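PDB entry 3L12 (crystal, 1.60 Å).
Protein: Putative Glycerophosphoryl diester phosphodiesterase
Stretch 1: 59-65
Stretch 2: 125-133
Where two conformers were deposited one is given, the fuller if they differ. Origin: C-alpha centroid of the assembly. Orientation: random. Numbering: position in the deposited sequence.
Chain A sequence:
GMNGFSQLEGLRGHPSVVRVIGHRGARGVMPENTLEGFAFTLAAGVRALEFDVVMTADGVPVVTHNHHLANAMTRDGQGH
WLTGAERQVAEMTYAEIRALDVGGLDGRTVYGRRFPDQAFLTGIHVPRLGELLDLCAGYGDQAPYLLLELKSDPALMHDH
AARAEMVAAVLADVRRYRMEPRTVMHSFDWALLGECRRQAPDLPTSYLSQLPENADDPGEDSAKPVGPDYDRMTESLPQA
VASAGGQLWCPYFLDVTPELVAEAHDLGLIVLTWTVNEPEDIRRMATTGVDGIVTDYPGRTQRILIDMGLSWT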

# COMPACT_ATOMS: atom_id res chain seq x y z
N GLY A 59 31.07 -9.22 -3.49
CA GLY A 59 30.91 -9.39 -2.05
C GLY A 59 29.95 -8.44 -1.37
O GLY A 59 30.10 -8.18 -0.15
N VAL A 60 28.97 -7.95 -2.10
CA VAL A 60 27.98 -7.02 -1.52
C VAL A 60 26.71 -7.81 -1.14
O VAL A 60 26.11 -8.46 -2.00
CB VAL A 60 27.62 -5.83 -2.46
CG1 VAL A 60 26.65 -4.84 -1.78
CG2 VAL A 60 28.85 -5.07 -2.90
N PRO A 61 26.30 -7.78 0.14
CA PRO A 61 25.00 -8.37 0.48
C PRO A 61 23.88 -7.47 -0.06
O PRO A 61 23.84 -6.27 0.26
CB PRO A 61 24.99 -8.38 2.02
CG PRO A 61 26.39 -8.10 2.41
CD PRO A 61 27.02 -7.31 1.33
N VAL A 62 23.02 -8.04 -0.88
CA VAL A 62 21.91 -7.29 -1.51
C VAL A 62 20.60 -7.97 -1.17
O VAL A 62 20.55 -9.17 -0.84
CB VAL A 62 22.08 -7.13 -3.05
CG1 VAL A 62 23.32 -6.27 -3.35
CG2 VAL A 62 22.12 -8.47 -3.74
N VAL A 63 19.53 -7.17 -1.27
CA VAL A 63 18.21 -7.61 -0.89
C VAL A 63 17.39 -8.03 -2.12
O VAL A 63 16.86 -7.17 -2.83
CB VAL A 63 17.49 -6.52 -0.09
CG1 VAL A 63 16.14 -7.05 0.43
CG2 VAL A 63 18.37 -6.04 1.10
N THR A 64 17.35 -9.34 -2.36
CA THR A 64 16.62 -9.94 -3.49
C THR A 64 16.34 -11.38 -3.08
O THR A 64 17.13 -11.97 -2.35
CB THR A 64 17.35 -9.78 -4.84
OG1 THR A 64 16.49 -10.26 -5.88
CG2 THR A 64 18.63 -10.51 -4.88
N HIS A 65 15.25 -11.94 -3.60
CA HIS A 65 14.73 -13.19 -3.07
C HIS A 65 15.43 -14.44 -3.49
O HIS A 65 15.32 -15.44 -2.78
CB HIS A 65 13.22 -13.35 -3.40
CG HIS A 65 12.95 -13.95 -4.76
ND1 HIS A 65 13.05 -13.23 -5.93
CD2 HIS A 65 12.58 -15.20 -5.12
CE1 HIS A 65 12.78 -14.02 -6.96
NE2 HIS A 65 12.45 -15.20 -6.49
N HIS A 125 15.85 0.15 -7.95
CA HIS A 125 16.91 -0.86 -8.05
C HIS A 125 16.98 -1.67 -6.79
O HIS A 125 16.42 -1.32 -5.77
CB HIS A 125 18.29 -0.25 -8.38
CG HIS A 125 18.66 0.92 -7.53
ND1 HIS A 125 19.47 0.81 -6.41
CD2 HIS A 125 18.38 2.23 -7.68
CE1 HIS A 125 19.65 2.02 -5.90
NE2 HIS A 125 19.01 2.90 -6.65
N VAL A 126 17.60 -2.84 -6.93
CA VAL A 126 17.85 -3.76 -5.85
C VAL A 126 18.71 -3.05 -4.81
O VAL A 126 19.80 -2.54 -5.11
CB VAL A 126 18.60 -5.01 -6.37
CG1 VAL A 126 19.09 -5.91 -5.19
CG2 VAL A 126 17.75 -5.82 -7.33
N PRO A 127 18.21 -3.01 -3.57
CA PRO A 127 19.00 -2.27 -2.59
C PRO A 127 20.06 -3.13 -1.90
O PRO A 127 19.94 -4.36 -1.84
CB PRO A 127 17.94 -1.85 -1.56
CG PRO A 127 16.87 -2.89 -1.65
CD PRO A 127 16.86 -3.37 -3.08
N ARG A 128 21.11 -2.48 -1.43
CA ARG A 128 22.10 -3.11 -0.58
C ARG A 128 21.46 -3.43 0.77
O ARG A 128 20.58 -2.70 1.23
CB ARG A 128 23.27 -2.16 -0.34
CG ARG A 128 24.12 -1.84 -1.55
CD ARG A 128 25.39 -1.07 -1.17
NE ARG A 128 25.14 0.34 -0.85
CZ ARG A 128 25.09 0.89 0.38
NH1 ARG A 128 25.29 0.19 1.50
NH2 ARG A 128 24.84 2.19 0.46
N LEU A 129 21.92 -4.48 1.43
CA LEU A 129 21.44 -4.77 2.80
C LEU A 129 21.68 -3.56 3.70
O LEU A 129 20.80 -3.20 4.48
CB LEU A 129 22.16 -5.98 3.36
CG LEU A 129 21.89 -6.21 4.83
CD1 LEU A 129 20.41 -6.43 5.10
CD2 LEU A 129 22.74 -7.36 5.27
N GLY A 130 22.84 -2.93 3.54
CA GLY A 130 23.20 -1.74 4.33
C GLY A 130 22.19 -0.62 4.20
O GLY A 130 21.88 0.06 5.18
N GLU A 131 21.66 -0.45 3.00
CA GLU A 131 20.65 0.57 2.75
C GLU A 131 19.37 0.28 3.47
O GLU A 131 18.72 1.17 3.98
CB GLU A 131 20.38 0.73 1.25
CG GLU A 131 21.56 1.33 0.54
CD GLU A 131 21.51 1.28 -0.97
OE1 GLU A 131 20.88 0.39 -1.57
OE2 GLU A 131 22.18 2.16 -1.58
N LEU A 132 18.95 -0.98 3.46
CA LEU A 132 17.77 -1.35 4.19
C LEU A 132 18.00 -1.16 5.69
O LEU A 132 17.12 -0.67 6.40
CB LEU A 132 17.37 -2.78 3.86
CG LEU A 132 16.23 -3.30 4.72
CD1 LEU A 132 14.90 -2.45 4.57
CD2 LEU A 132 16.00 -4.74 4.39
N LEU A 133 19.17 -1.53 6.19
CA LEU A 133 19.39 -1.40 7.63
C LEU A 133 19.46 0.07 8.04
O LEU A 133 18.98 0.40 9.12
CB LEU A 133 20.63 -2.16 8.07
CG LEU A 133 20.55 -3.68 7.84
CD1 LEU A 133 21.89 -4.29 8.24
CD2 LEU A 133 19.36 -4.47 8.55
O HOH W 1 25.10 -4.31 2.07

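Val63 is the hub of this contact. Its CA-to-CB bond points toward the second stretch, and with chi1 in the t well the side chain meets three apolar partners in turn: CB lies 4.0 Å from Pro127 CG, while CG2 sits 4.4 Å from Leu129 CB and 4.3 Å from Leu132 CD2. Leucines three residues apart return to similar sides of a helix, so one valine can touch both. Around this hub the pairings remain apolar. Val126 CG1 approaches Val62 CB at 3.9 Å and also packs against the backbone, 3.5 Å from Val63 O; Pro61 CB meets Leu129 CB at 3.9 Å.

The backbones fix this register with a single bridge, Val62 to Arg128, their CA atoms 4.3 Å apart. Two hydrogen bonds frame it: Val63 N donates to Pro127 O at 2.9 Å, and Leu129 N donates to Pro61 O, also at 2.9 Å and almost linear. Both prolines lack an amide proton, yet each still supplies a carbonyl acceptor. The same Pro127 O receives a CA-H contact from Val62 CA at 3.5 Å. Beyond the bridge the second stretch turns into a helix, whose axis makes an angle of 62° with the strand direction.

At that turn the chemistry becomes polar. A first-turn amide has no preceding helical carbonyl to serve it, and here Pro61 O satisfies Leu129 N, while water 1 accepts from Gly130 N and donates to Pro61 O, both at 3.0 Å. Arg128 holds the N-cap position; its N donates to Glu131 OE1 at 2.9 Å, and its NH2 forms a salt bridge with Glu131 OE2 at 3.4 Å. Although its CA-to-CB bond points away, Arg128 still offers CG to Val60 CG1 at 3.9 Å, an aliphatic margin beside the charged pair.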